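Local coordinates for protein oxalate biosynthetic component 1 (Burkholderia thailandensis, PDB 5IKY) that makes oxalate in quorum sensing-dependent oxalogenesis, as a bifunctional enzyme that combines serine hydrolase and lyase activities in one chain, at residues V532-Q537 / H562-T567; A540-Y545 / L558-P563; Y689-P694 / A717-L722; L682-L687 / H724-L729. One frame throughout, in Å; residues are numbered along the deposited sequence.

In the fold
The four contacts form one helical cluster that includes helices of the cap domain, on one side of the chain's centre. Contacts 1 and 2, centred about 9 Å apart, stack helix 530-541 and the turn after it on helices 554-560 and 562-579. Contacts 3 and 4, centred about 10 Å apart, both join helix 682-690 to helix 715-734. The two pairs of contacts touch: F535 CD1 lies 3.5 Å from L690 O between contacts 1 and 3, and L561 CD1 lies 3.6 Å from L722 CD2 between contacts 2 and 3. No contact includes H227 or E477, which hold the magnesium ion and follow strands 223-226 and 471-474 of the parallel sheet.

Contact 1: V532-Q537 / H562-T567; sequences VALFRQ and HPIVDT
L534 and I564 mark the closest backbone approach of helix segments 532-537 and 562-567, which run nearly antiparallel, with axes 10.5 Å apart and N-to-C directions at 157°. Side chains fill most of this gap. L534 holds CG anti to its backbone N (chi1 -173°), and beyond it CD1 meets two residues of the facing helix, I564 and T567. It lies 3.7 Å from I564 CG2 and 3.8 Å from T567 CG2. L534 and I564 lie alongside each other, pointing opposite ways, whereas L534 and T567 meet tip to tip. The other branch of I564 serves Q537, whose extended chain passes it in the opposite sense, bringing NE2 to 3.5 Å from I564 CG1. This is a van der Waals contact of an amide with a methylene, and no hydrogen bond crosses the interface. I564 CD1 also reaches the backbone, 3.6 Å from Q537 C. The T567 hydroxyl is engaged within its own helix: OG1 donates to P563 O at 3.1 Å, from the face of the carbonyl plane opposite to T567 N, which bonds to the same oxygen. The methyl is thus the branch that meets L534. Helix 682-690 completes the surroundings, with Y689 against L534 and L690 against I564. This antiparallel helix pair, packed through leucine and isoleucine with the Q537 chain and the T567 methyl at the margin, joins helix 530-541 to helix 562-579 of the cap domain.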
loop_
_atom_site.group_PDB
_atom_site.type_symbol
_atom_site.label_atom_id
_atom_site.label_comp_id
_atom_site.label_asym_id
_atom_site.label_seq_id
_atom_site.Cartn_x
_atom_site.Cartn_y
_atom_site.Cartn_z
ATOM N N VAL A 532 5.579 9.041 -13.756
ATOM C CA VAL A 532 4.240 9.602 -13.923
ATOM C C VAL A 532 4.289 10.811 -14.854
ATOM O O VAL A 532 3.420 10.991 -15.713
ATOM C CB VAL A 532 3.619 10.008 -12.562
ATOM C CG1 VAL A 532 2.445 10.959 -12.755
ATOM C CG2 VAL A 532 3.180 8.772 -11.796
ATOM N N ALA A 533 5.326 11.627 -14.691
ATOM C CA ALA A 533 5.515 12.808 -15.523
ATOM C C ALA A 533 5.809 12.421 -16.970
ATOM O O ALA A 533 5.353 13.082 -17.904
ATOM C CB ALA A 533 6.633 13.670 -14.970
ATOM N N LEU A 534 6.570 11.346 -17.148
ATOM C CA LEU A 534 6.947 10.898 -18.483
ATOM C C LEU A 534 5.734 10.383 -19.253
ATOM O O LEU A 534 5.593 10.648 -20.448
ATOM C CB LEU A 534 8.025 9.816 -18.405
ATOM C CG LEU A 534 8.616 9.397 -19.753
ATOM C CD1 LEU A 534 9.268 10.587 -20.439
ATOM C CD2 LEU A 534 9.616 8.269 -19.573
ATOM N N PHE A 535 4.856 9.657 -18.566
ATOM C CA PHE A 535 3.637 9.149 -19.188
ATOM C C PHE A 535 2.706 10.291 -19.597
ATOM O O PHE A 535 2.119 10.265 -20.681
ATOM C CB PHE A 535 2.903 8.189 -18.248
ATOM C CG PHE A 535 1.714 7.519 -18.881
ATOM C CD1 PHE A 535 1.872 6.374 -19.648
ATOM C CD2 PHE A 535 0.439 8.040 -18.719
ATOM C CE1 PHE A 535 0.780 5.761 -20.240
ATOM C CE2 PHE A 535 -0.655 7.430 -19.309
ATOM C CZ PHE A 535 -0.485 6.290 -20.068
ATOM N N ARG A 536 2.568 11.287 -18.727
ATOM C CA ARG A 536 1.742 12.454 -19.030
ATOM C C ARG A 536 2.341 13.272 -20.169
ATOM O O ARG A 536 1.626 13.978 -20.880
ATOM C CB ARG A 536 1.570 13.328 -17.788
ATOM C CG ARG A 536 0.605 12.755 -16.766
ATOM C CD ARG A 536 0.707 13.494 -15.453
ATOM N NE ARG A 536 -0.305 13.060 -14.500
ATOM C CZ ARG A 536 -0.276 13.356 -13.207
ATOM N NH1 ARG A 536 0.720 14.082 -12.721
ATOM N NH2 ARG A 536 -1.235 12.922 -12.402
ATOM N N GLN A 537 3.654 13.169 -20.334
ATOM C CA GLN A 537 4.342 13.823 -21.437
ATOM C C GLN A 537 3.984 13.144 -22.762
ATOM O O GLN A 537 3.882 13.801 -23.802
ATOM C CB GLN A 537 5.855 13.806 -21.201
ATOM C CG GLN A 537 6.650 14.655 -22.170
ATOM C CD GLN A 537 8.142 14.573 -21.924
ATOM O OE1 GLN A 537 8.588 14.382 -20.792
ATOM N NE2 GLN A 537 8.924 14.712 -22.988
ATOM N N HIS A 562 9.339 11.077 -29.995
ATOM C CA HIS A 562 10.793 11.121 -30.148
ATOM C C HIS A 562 11.542 11.647 -28.911
ATOM O O HIS A 562 12.520 11.029 -28.488
ATOM C CB HIS A 562 11.170 11.954 -31.377
ATOM C CG HIS A 562 12.582 11.752 -31.829
ATOM N ND1 HIS A 562 12.989 10.627 -32.515
ATOM C CD2 HIS A 562 13.684 12.525 -31.688
ATOM C CE1 HIS A 562 14.280 10.719 -32.780
ATOM N NE2 HIS A 562 14.725 11.862 -32.289
ATOM N N PRO A 563 11.099 12.779 -28.322
ATOM C CA PRO A 563 11.856 13.234 -27.146
ATOM C C PRO A 563 11.723 12.300 -25.947
ATOM O O PRO A 563 12.594 12.271 -25.080
ATOM C CB PRO A 563 11.239 14.605 -26.842
ATOM C CG PRO A 563 9.881 14.552 -27.436
ATOM C CD PRO A 563 10.024 13.725 -28.675
ATOM N N ILE A 564 10.635 11.544 -25.904
ATOM C CA ILE A 564 10.388 10.617 -24.805
ATOM C C ILE A 564 11.212 9.345 -24.953
ATOM O O ILE A 564 11.712 8.795 -23.967
ATOM C CB ILE A 564 8.899 10.275 -24.714
ATOM C CG1 ILE A 564 8.140 11.499 -24.219
ATOM C CG2 ILE A 564 8.674 9.067 -23.810
ATOM C CD1 ILE A 564 6.706 11.272 -24.068
ATOM N N VAL A 565 11.365 8.895 -26.193
ATOM C CA VAL A 565 12.247 7.777 -26.488
ATOM C C VAL A 565 13.661 8.095 -26.012
ATOM O O VAL A 565 14.333 7.249 -25.422
ATOM C CB VAL A 565 12.257 7.451 -27.991
ATOM C CG1 VAL A 565 13.281 6.368 -28.306
ATOM C CG2 VAL A 565 10.867 7.027 -28.441
ATOM N N ASP A 566 14.095 9.331 -26.247
ATOM C CA ASP A 566 15.422 9.756 -25.820
ATOM C C ASP A 566 15.531 9.726 -24.300
ATOM O O ASP A 566 16.544 9.289 -23.750
ATOM C CB ASP A 566 15.745 11.153 -26.348
ATOM C CG ASP A 566 17.218 11.496 -26.221
ATOM O OD1 ASP A 566 18.015 11.011 -27.051
ATOM O OD2 ASP A 566 17.579 12.247 -25.290
ATOM N N THR A 567 14.481 10.189 -23.628
ATOM C CA THR A 567 14.424 10.148 -22.171
ATOM C C THR A 567 14.559 8.714 -21.662
ATOM O O THR A 567 15.301 8.449 -20.715
ATOM C CB THR A 567 13.112 10.754 -21.636
ATOM O OG1 THR A 567 13.041 12.141 -21.986
ATOM C CG2 THR A 567 13.037 10.614 -20.123
#

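Contact 2: A540-Y545 / L558-P563; sequences AALAHY and LDALHP
L542 O accepts the backbone N of Y545 at 3.1 Å, closing a type I beta turn just after helix 530-541 and presenting both side chains to segment 558-563. A541 and A560 make the closest backbone approach, and each methyl faces the other's carbonyl: A541 CB is 3.7 Å from A560 O, and A560 CB is 3.9 Å from A541 O. The A560 methyl also meets L542 CD2 at 3.9 Å. Y545 CE2 joins them at 4.1 Å from A560 CB, while L542 CA lies in plane at the edge of the same ring, so the turn packs the tyrosine against its own first residue. L542 holds CG beside its backbone N (chi1 -54°), and this CG lies 4.0 Å from L561 CD2 where the two leucines cross at about a right angle. Around them, L721 touches L542 and Y545, and R714 bonds to Y545 O. L561 is itself a break in the chain, ending helix 554-560 and standing at the N-cap position of helix 562-579. Two helix-terminating bends therefore meet through two alanine methyls, two leucines and the tyrosine ring, where helix 530-541 ends against the junction of helices 554-560 and 562-579 in the cap domain.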
loop_
_atom_site.group_PDB
_atom_site.type_symbol
_atom_site.label_atom_id
_atom_site.label_comp_id
_atom_site.label_asym_id
_atom_site.label_seq_id
_atom_site.Cartn_x
_atom_site.Cartn_y
_atom_site.Cartn_z
ATOM N N ALA A 540 0.359 13.993 -23.525
ATOM C CA ALA A 540 0.308 15.335 -24.097
ATOM C C ALA A 540 0.741 15.342 -25.561
ATOM O O ALA A 540 0.141 16.023 -26.389
ATOM C CB ALA A 540 1.174 16.288 -23.287
ATOM N N ALA A 541 1.784 14.583 -25.877
ATOM C CA ALA A 541 2.327 14.559 -27.233
ATOM C C ALA A 541 1.379 13.897 -28.233
ATOM O O ALA A 541 1.453 14.159 -29.433
ATOM C CB ALA A 541 3.676 13.854 -27.245
ATOM N N LEU A 542 0.492 13.040 -27.738
ATOM C CA LEU A 542 -0.443 12.322 -28.599
ATOM C C LEU A 542 -1.863 12.867 -28.468
ATOM O O LEU A 542 -2.812 12.272 -28.977
ATOM C CB LEU A 542 -0.431 10.828 -28.265
ATOM C CG LEU A 542 0.921 10.111 -28.292
ATOM C CD1 LEU A 542 0.775 8.676 -27.818
ATOM C CD2 LEU A 542 1.522 10.154 -29.691
ATOM N N ALA A 543 -1.996 14.005 -27.792
ATOM C CA ALA A 543 -3.300 14.542 -27.407
ATOM C C ALA A 543 -4.221 14.847 -28.584
ATOM O O ALA A 543 -5.441 14.758 -28.459
ATOM C CB ALA A 543 -3.114 15.796 -26.569
ATOM N N HIS A 544 -3.641 15.208 -29.722
ATOM C CA HIS A 544 -4.438 15.646 -30.863
ATOM C C HIS A 544 -4.676 14.538 -31.876
ATOM O O HIS A 544 -5.315 14.757 -32.906
ATOM C CB HIS A 544 -3.768 16.838 -31.539
ATOM C CG HIS A 544 -3.779 18.078 -30.702
ATOM N ND1 HIS A 544 -2.667 18.872 -30.531
ATOM C CD2 HIS A 544 -4.769 18.654 -29.980
ATOM C CE1 HIS A 544 -2.971 19.886 -29.739
ATOM N NE2 HIS A 544 -4.242 19.779 -29.395
ATOM N N TYR A 545 -4.169 13.347 -31.579
ATOM C CA TYR A 545 -4.379 12.204 -32.457
ATOM C C TYR A 545 -5.579 11.385 -32.001
ATOM O O TYR A 545 -5.759 11.152 -30.807
ATOM C CB TYR A 545 -3.124 11.329 -32.512
ATOM C CG TYR A 545 -1.929 12.029 -33.114
ATOM C CD1 TYR A 545 -1.894 12.337 -34.468
ATOM C CD2 TYR A 545 -0.839 12.386 -32.331
ATOM C CE1 TYR A 545 -0.808 12.980 -35.027
ATOM C CE2 TYR A 545 0.253 13.029 -32.882
ATOM C CZ TYR A 545 0.262 13.326 -34.230
ATOM O OH TYR A 545 1.344 13.965 -34.783
ATOM N N LEU A 558 5.141 7.271 -33.416
ATOM C CA LEU A 558 6.541 7.146 -33.021
ATOM C C LEU A 558 7.282 8.469 -33.171
ATOM O O LEU A 558 8.152 8.799 -32.365
ATOM C CB LEU A 558 7.236 6.061 -33.844
ATOM C CG LEU A 558 6.890 4.618 -33.478
ATOM C CD1 LEU A 558 7.557 3.645 -34.437
ATOM C CD2 LEU A 558 7.295 4.330 -32.041
ATOM N N ASP A 559 6.930 9.223 -34.208
ATOM C CA ASP A 559 7.559 10.510 -34.474
ATOM C C ASP A 559 7.250 11.515 -33.365
ATOM O O ASP A 559 8.105 12.314 -32.981
ATOM C CB ASP A 559 7.096 11.055 -35.827
ATOM C CG ASP A 559 7.870 12.280 -36.259
ATOM O OD1 ASP A 559 9.061 12.139 -36.603
ATOM O OD2 ASP A 559 7.284 13.383 -36.263
ATOM N N ALA A 560 6.029 11.463 -32.846
ATOM C CA ALA A 560 5.608 12.389 -31.799
ATOM C C ALA A 560 6.243 12.055 -30.448
ATOM O O ALA A 560 6.334 12.915 -29.572
ATOM C CB ALA A 560 4.091 12.391 -31.683
ATOM N N LEU A 561 6.679 10.809 -30.285
ATOM C CA LEU A 561 7.241 10.349 -29.016
ATOM C C LEU A 561 8.762 10.434 -28.987
ATOM O O LEU A 561 9.400 9.921 -28.065
ATOM C CB LEU A 561 6.815 8.907 -28.734
ATOM C CG LEU A 561 5.326 8.632 -28.550
ATOM C CD1 LEU A 561 5.098 7.144 -28.368
ATOM C CD2 LEU A 561 4.775 9.414 -27.368
ATOM N N HIS A 562 9.339 11.077 -29.995
ATOM C CA HIS A 562 10.793 11.121 -30.148
ATOM C C HIS A 562 11.542 11.647 -28.911
ATOM O O HIS A 562 12.520 11.029 -28.488
ATOM C CB HIS A 562 11.170 11.954 -31.377
ATOM C CG HIS A 562 12.582 11.752 -31.829
ATOM N ND1 HIS A 562 12.989 10.627 -32.515
ATOM C CD2 HIS A 562 13.684 12.525 -31.688
ATOM C CE1 HIS A 562 14.280 10.719 -32.780
ATOM N NE2 HIS A 562 14.725 11.862 -32.289
ATOM N N PRO A 563 11.099 12.779 -28.322
ATOM C CA PRO A 563 11.856 13.234 -27.146
ATOM C C PRO A 563 11.723 12.300 -25.947
ATOM O O PRO A 563 12.594 12.271 -25.080
ATOM C CB PRO A 563 11.239 14.605 -26.842
ATOM C CG PRO A 563 9.881 14.552 -27.436
ATOM C CD PRO A 563 10.024 13.725 -28.675
#

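Contact 3: Y689-P694 / A717-L722; sequences YLVGIP and ATMALL
V691 and L722 supply the tightest of the apolar contacts. Their side chains run past one another in opposing senses, with V691 CG1 3.7 Å from L722 CB and 3.9 Å from L722 CD1. In V691 it is CG1, anti to the carbonyl carbon, that meets L722. L690 crosses L722 at about a right angle, and where they cross L690 CD1 is 4.0 Å from L722 CD2. L722 is thus flanked by two consecutive residues. A type I beta turn runs from L690 to I693, where I693 N bonds to L690 O at 3.2 Å; the contact therefore sets this turn, at the C-terminal side of helix 682-690, against the N-terminal part of helix 715-734, both elements of the cap domain. M719 adds thioether contacts, one of them a methyl against a backbone oxygen. Its chain is bent at chi2 (-70°) and chi3 (-81°), which brings CE back to van der Waals contact 3.9 Å from V691 O and 4.2 Å from V691 CB. The sulfur touches the proline ring beyond the turn, with SD 4.3 Å from P694 CG. M719 also packs on F857 of helix 849-860, in the hydrolase part of the chain. Polar bonds do not cross between the segments: I693 O takes N706 ND2, T718 OG1 bonds to R714 O, and A720 O bonds to H854 ND1.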
loop_
_atom_site.group_PDB
_atom_site.type_symbol
_atom_site.label_atom_id
_atom_site.label_comp_id
_atom_site.label_asym_id
_atom_site.label_seq_id
_atom_site.Cartn_x
_atom_site.Cartn_y
_atom_site.Cartn_z
ATOM N N TYR A 689 7.916 0.078 -22.174
ATOM C CA TYR A 689 8.135 0.733 -20.894
ATOM C C TYR A 689 6.966 1.650 -20.544
ATOM O O TYR A 689 6.444 1.606 -19.431
ATOM C CB TYR A 689 9.448 1.523 -20.920
ATOM C CG TYR A 689 9.635 2.459 -19.746
ATOM C CD1 TYR A 689 9.882 1.965 -18.472
ATOM C CD2 TYR A 689 9.577 3.836 -19.915
ATOM C CE1 TYR A 689 10.058 2.817 -17.397
ATOM C CE2 TYR A 689 9.753 4.696 -18.847
ATOM C CZ TYR A 689 9.993 4.180 -17.591
ATOM O OH TYR A 689 10.169 5.031 -16.526
ATOM N N LEU A 690 6.553 2.469 -21.508
ATOM C CA LEU A 690 5.486 3.444 -21.290
ATOM C C LEU A 690 4.170 2.804 -20.852
ATOM O O LEU A 690 3.538 3.271 -19.907
ATOM C CB LEU A 690 5.257 4.270 -22.555
ATOM C CG LEU A 690 6.304 5.342 -22.862
ATOM C CD1 LEU A 690 6.019 5.993 -24.206
ATOM C CD2 LEU A 690 6.340 6.385 -21.755
ATOM N N VAL A 691 3.761 1.736 -21.530
ATOM C CA VAL A 691 2.497 1.080 -21.207
ATOM C C VAL A 691 2.582 0.299 -19.897
ATOM O O VAL A 691 1.578 -0.221 -19.411
ATOM C CB VAL A 691 2.047 0.126 -22.329
ATOM C CG1 VAL A 691 1.733 0.908 -23.595
ATOM C CG2 VAL A 691 3.109 -0.932 -22.588
ATOM N N GLY A 692 3.783 0.224 -19.332
ATOM C CA GLY A 692 3.992 -0.464 -18.070
ATOM C C GLY A 692 4.034 0.471 -16.875
ATOM O O GLY A 692 4.064 0.024 -15.729
ATOM N N ILE A 693 4.045 1.776 -17.137
ATOM C CA ILE A 693 4.051 2.764 -16.060
ATOM C C ILE A 693 2.741 2.775 -15.253
ATOM O O ILE A 693 2.786 2.781 -14.021
ATOM C CB ILE A 693 4.335 4.184 -16.601
ATOM C CG1 ILE A 693 5.742 4.250 -17.198
ATOM C CG2 ILE A 693 4.183 5.227 -15.497
ATOM C CD1 ILE A 693 6.060 5.578 -17.848
ATOM N N PRO A 694 1.570 2.772 -15.925
ATOM C CA PRO A 694 0.362 2.741 -15.091
ATOM C C PRO A 694 0.191 1.409 -14.369
ATOM O O PRO A 694 0.512 0.366 -14.936
ATOM C CB PRO A 694 -0.778 2.952 -16.098
ATOM C CG PRO A 694 -0.128 3.474 -17.331
ATOM C CD PRO A 694 1.230 2.859 -17.355
ATOM N N ALA A 717 -7.214 6.612 -24.803
ATOM C CA ALA A 717 -6.766 6.991 -26.140
ATOM C C ALA A 717 -5.248 6.902 -26.249
ATOM O O ALA A 717 -4.717 6.419 -27.249
ATOM C CB ALA A 717 -7.240 8.394 -26.485
ATOM N N THR A 718 -4.555 7.367 -25.213
ATOM C CA THR A 718 -3.100 7.310 -25.179
ATOM C C THR A 718 -2.613 5.866 -25.228
ATOM O O THR A 718 -1.688 5.538 -25.972
ATOM C CB THR A 718 -2.534 7.990 -23.918
ATOM O OG1 THR A 718 -3.094 9.301 -23.785
ATOM C CG2 THR A 718 -1.021 8.096 -24.005
ATOM N N MET A 719 -3.246 5.004 -24.438
ATOM C CA MET A 719 -2.872 3.596 -24.393
ATOM C C MET A 719 -3.184 2.914 -25.722
ATOM O O MET A 719 -2.420 2.068 -26.190
ATOM C CB MET A 719 -3.590 2.884 -23.242
ATOM C CG MET A 719 -3.170 3.364 -21.858
ATOM S SD MET A 719 -1.486 2.885 -21.417
ATOM C CE MET A 719 -1.738 1.197 -20.871
ATOM N N ALA A 720 -4.300 3.296 -26.333
ATOM C CA ALA A 720 -4.690 2.752 -27.630
ATOM C C ALA A 720 -3.656 3.096 -28.698
ATOM O O ALA A 720 -3.324 2.268 -29.546
ATOM C CB ALA A 720 -6.061 3.269 -28.032
ATOM N N LEU A 721 -3.152 4.324 -28.644
ATOM C CA LEU A 721 -2.160 4.796 -29.603
ATOM C C LEU A 721 -0.808 4.128 -29.383
ATOM O O LEU A 721 -0.125 3.763 -30.341
ATOM C CB LEU A 721 -2.013 6.316 -29.512
ATOM C CG LEU A 721 -3.201 7.118 -30.043
ATOM C CD1 LEU A 721 -3.045 8.594 -29.727
ATOM C CD2 LEU A 721 -3.337 6.900 -31.537
ATOM N N LEU A 722 -0.426 3.974 -28.120
ATOM C CA LEU A 722 0.842 3.342 -27.772
ATOM C C LEU A 722 0.887 1.890 -28.236
ATOM O O LEU A 722 1.879 1.444 -28.810
ATOM C CB LEU A 722 1.084 3.417 -26.265
ATOM C CG LEU A 722 1.415 4.804 -25.717
ATOM C CD1 LEU A 722 1.567 4.764 -24.202
ATOM C CD2 LEU A 722 2.671 5.336 -26.377
#

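Contact 4: L682-L687 / H724-L729; sequences LPLRCL and HALREL
L684 and L687 meet L726 and L729 across this interface, while the flat groups of both helices lie away from it. The R685 guanidinium has L682 CA over one face, toward the rim, and forms a salt bridge with E572 through NH2. On the other helix, R727 NH1 lies 3.5 Å above the plane of the H724 ring, also offset toward the rim, and H724 CE1 in turn sits in plane at the edge of the R727 guanidinium. H724 further makes an edge-to-face contact with H854. Between these polar flanks the helices pass with axes 9.6 Å apart and N-to-C directions at 139°. L687 CD1 touches three residues of the facing helix, 3.7 Å from A725 CB, 3.7 Å from L726 N and 3.8 Å from L729 CD1. L729 CD1 also lies 3.8 Å from L684 CA, one turn back along helix 682-690. L684, with CG anti to its backbone N (chi1 175°), crosses L726 at about a right angle and brings CD1 to 3.9 Å from L726 CG. L558 of helix 554-560 adds to this cluster, touching both L687 and L729. With methyl groups supplying most of the contact and no hydrogen bond across it, cohesion between these two cap-domain helices rests on apolar burial and shape, while the arginines and histidine make their polar and ring contacts on other faces.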
loop_
_atom_site.group_PDB
_atom_site.type_symbol
_atom_site.label_atom_id
_atom_site.label_comp_id
_atom_site.label_asym_id
_atom_site.label_seq_id
_atom_site.Cartn_x
_atom_site.Cartn_y
_atom_site.Cartn_z
ATOM N N LEU A 682 15.073 0.167 -30.267
ATOM C CA LEU A 682 14.921 1.091 -29.141
ATOM C C LEU A 682 13.492 1.640 -28.952
ATOM O O LEU A 682 12.970 1.594 -27.837
ATOM C CB LEU A 682 15.914 2.252 -29.282
ATOM C CG LEU A 682 15.840 3.383 -28.254
ATOM C CD1 LEU A 682 16.099 2.858 -26.851
ATOM C CD2 LEU A 682 16.827 4.487 -28.608
ATOM N N PRO A 683 12.848 2.154 -30.024
ATOM C CA PRO A 683 11.503 2.704 -29.799
ATOM C C PRO A 683 10.485 1.668 -29.320
ATOM O O PRO A 683 9.564 2.020 -28.584
ATOM C CB PRO A 683 11.106 3.242 -31.177
ATOM C CG PRO A 683 12.394 3.466 -31.884
ATOM C CD PRO A 683 13.284 2.359 -31.418
ATOM N N LEU A 684 10.648 0.415 -29.733
ATOM C CA LEU A 684 9.750 -0.646 -29.288
ATOM C C LEU A 684 9.913 -0.894 -27.791
ATOM O O LEU A 684 8.930 -1.096 -27.076
ATOM C CB LEU A 684 9.998 -1.933 -30.077
ATOM C CG LEU A 684 9.220 -3.180 -29.646
ATOM C CD1 LEU A 684 7.733 -2.886 -29.514
ATOM C CD2 LEU A 684 9.447 -4.305 -30.642
ATOM N N ARG A 685 11.154 -0.870 -27.318
ATOM C CA ARG A 685 11.424 -1.072 -25.900
ATOM C C ARG A 685 10.871 0.092 -25.089
ATOM O O ARG A 685 10.432 -0.087 -23.951
ATOM C CB ARG A 685 12.926 -1.239 -25.647
ATOM C CG ARG A 685 13.559 -2.398 -26.408
ATOM C CD ARG A 685 14.894 -2.816 -25.801
ATOM N NE ARG A 685 15.875 -1.735 -25.820
ATOM C CZ ARG A 685 16.715 -1.503 -26.823
ATOM N NH1 ARG A 685 16.695 -2.276 -27.900
ATOM N NH2 ARG A 685 17.573 -0.493 -26.751
ATOM N N CYS A 686 10.886 1.282 -25.684
ATOM C CA CYS A 686 10.353 2.470 -25.028
ATOM C C CYS A 686 8.844 2.364 -24.861
ATOM O O CYS A 686 8.308 2.659 -23.792
ATOM C CB CYS A 686 10.701 3.730 -25.819
ATOM S SG CYS A 686 9.995 5.252 -25.130
ATOM N N LEU A 687 8.168 1.946 -25.928
ATOM C CA LEU A 687 6.720 1.765 -25.905
ATOM C C LEU A 687 6.313 0.762 -24.835
ATOM O O LEU A 687 5.342 0.977 -24.107
ATOM C CB LEU A 687 6.212 1.303 -27.273
ATOM C CG LEU A 687 6.285 2.316 -28.416
ATOM C CD1 LEU A 687 5.970 1.644 -29.741
ATOM C CD2 LEU A 687 5.340 3.474 -28.164
ATOM N N HIS A 724 -0.945 0.681 -30.548
ATOM C CA HIS A 724 -1.031 0.734 -32.002
ATOM C C HIS A 724 0.367 0.689 -32.610
ATOM O O HIS A 724 0.645 -0.119 -33.496
ATOM C CB HIS A 724 -1.769 1.995 -32.452
ATOM C CG HIS A 724 -2.020 2.061 -33.926
ATOM N ND1 HIS A 724 -1.012 2.238 -34.850
ATOM C CD2 HIS A 724 -3.170 1.987 -34.636
ATOM C CE1 HIS A 724 -1.530 2.260 -36.065
ATOM N NE2 HIS A 724 -2.837 2.112 -35.963
ATOM N N ALA A 725 1.242 1.564 -32.123
ATOM C CA ALA A 725 2.623 1.599 -32.584
ATOM C C ALA A 725 3.357 0.332 -32.163
ATOM O O ALA A 725 4.212 -0.176 -32.891
ATOM C CB ALA A 725 3.334 2.830 -32.042
ATOM N N LEU A 726 3.012 -0.176 -30.984
ATOM C CA LEU A 726 3.635 -1.380 -30.448
ATOM C C LEU A 726 3.249 -2.592 -31.288
ATOM O O LEU A 726 4.057 -3.497 -31.490
ATOM C CB LEU A 726 3.231 -1.586 -28.985
ATOM C CG LEU A 726 4.205 -2.329 -28.066
ATOM C CD1 LEU A 726 3.941 -1.957 -26.616
ATOM C CD2 LEU A 726 4.104 -3.835 -28.247
ATOM N N ARG A 727 2.013 -2.602 -31.776
ATOM C CA ARG A 727 1.539 -3.678 -32.639
ATOM C C ARG A 727 2.314 -3.699 -33.950
ATOM O O ARG A 727 2.778 -4.749 -34.393
ATOM C CB ARG A 727 0.042 -3.529 -32.921
ATOM C CG ARG A 727 -0.513 -4.566 -33.890
ATOM C CD ARG A 727 -1.741 -4.039 -34.618
ATOM N NE ARG A 727 -1.529 -2.678 -35.104
ATOM C CZ ARG A 727 -0.793 -2.364 -36.166
ATOM N NH1 ARG A 727 -0.656 -1.096 -36.529
ATOM N NH2 ARG A 727 -0.192 -3.315 -36.868
ATOM N N GLU A 728 2.446 -2.527 -34.563
ATOM C CA GLU A 728 3.148 -2.379 -35.833
ATOM C C GLU A 728 4.594 -2.863 -35.754
ATOM O O GLU A 728 5.057 -3.604 -36.620
ATOM C CB GLU A 728 3.118 -0.918 -36.282
ATOM C CG GLU A 728 4.031 -0.604 -37.456
ATOM C CD GLU A 728 3.302 -0.626 -38.782
ATOM O OE1 GLU A 728 2.141 -1.085 -38.816
ATOM O OE2 GLU A 728 3.889 -0.178 -39.789
ATOM N N LEU A 729 5.299 -2.440 -34.710
ATOM C CA LEU A 729 6.710 -2.776 -34.552
ATOM C C LEU A 729 6.921 -4.252 -34.222
ATOM O O LEU A 729 7.918 -4.848 -34.626
ATOM C CB LEU A 729 7.346 -1.903 -33.468
ATOM C CG LEU A 729 7.510 -0.418 -33.797
ATOM C CD1 LEU A 729 8.098 0.327 -32.615
ATOM C CD2 LEU A 729 8.378 -0.234 -35.031
#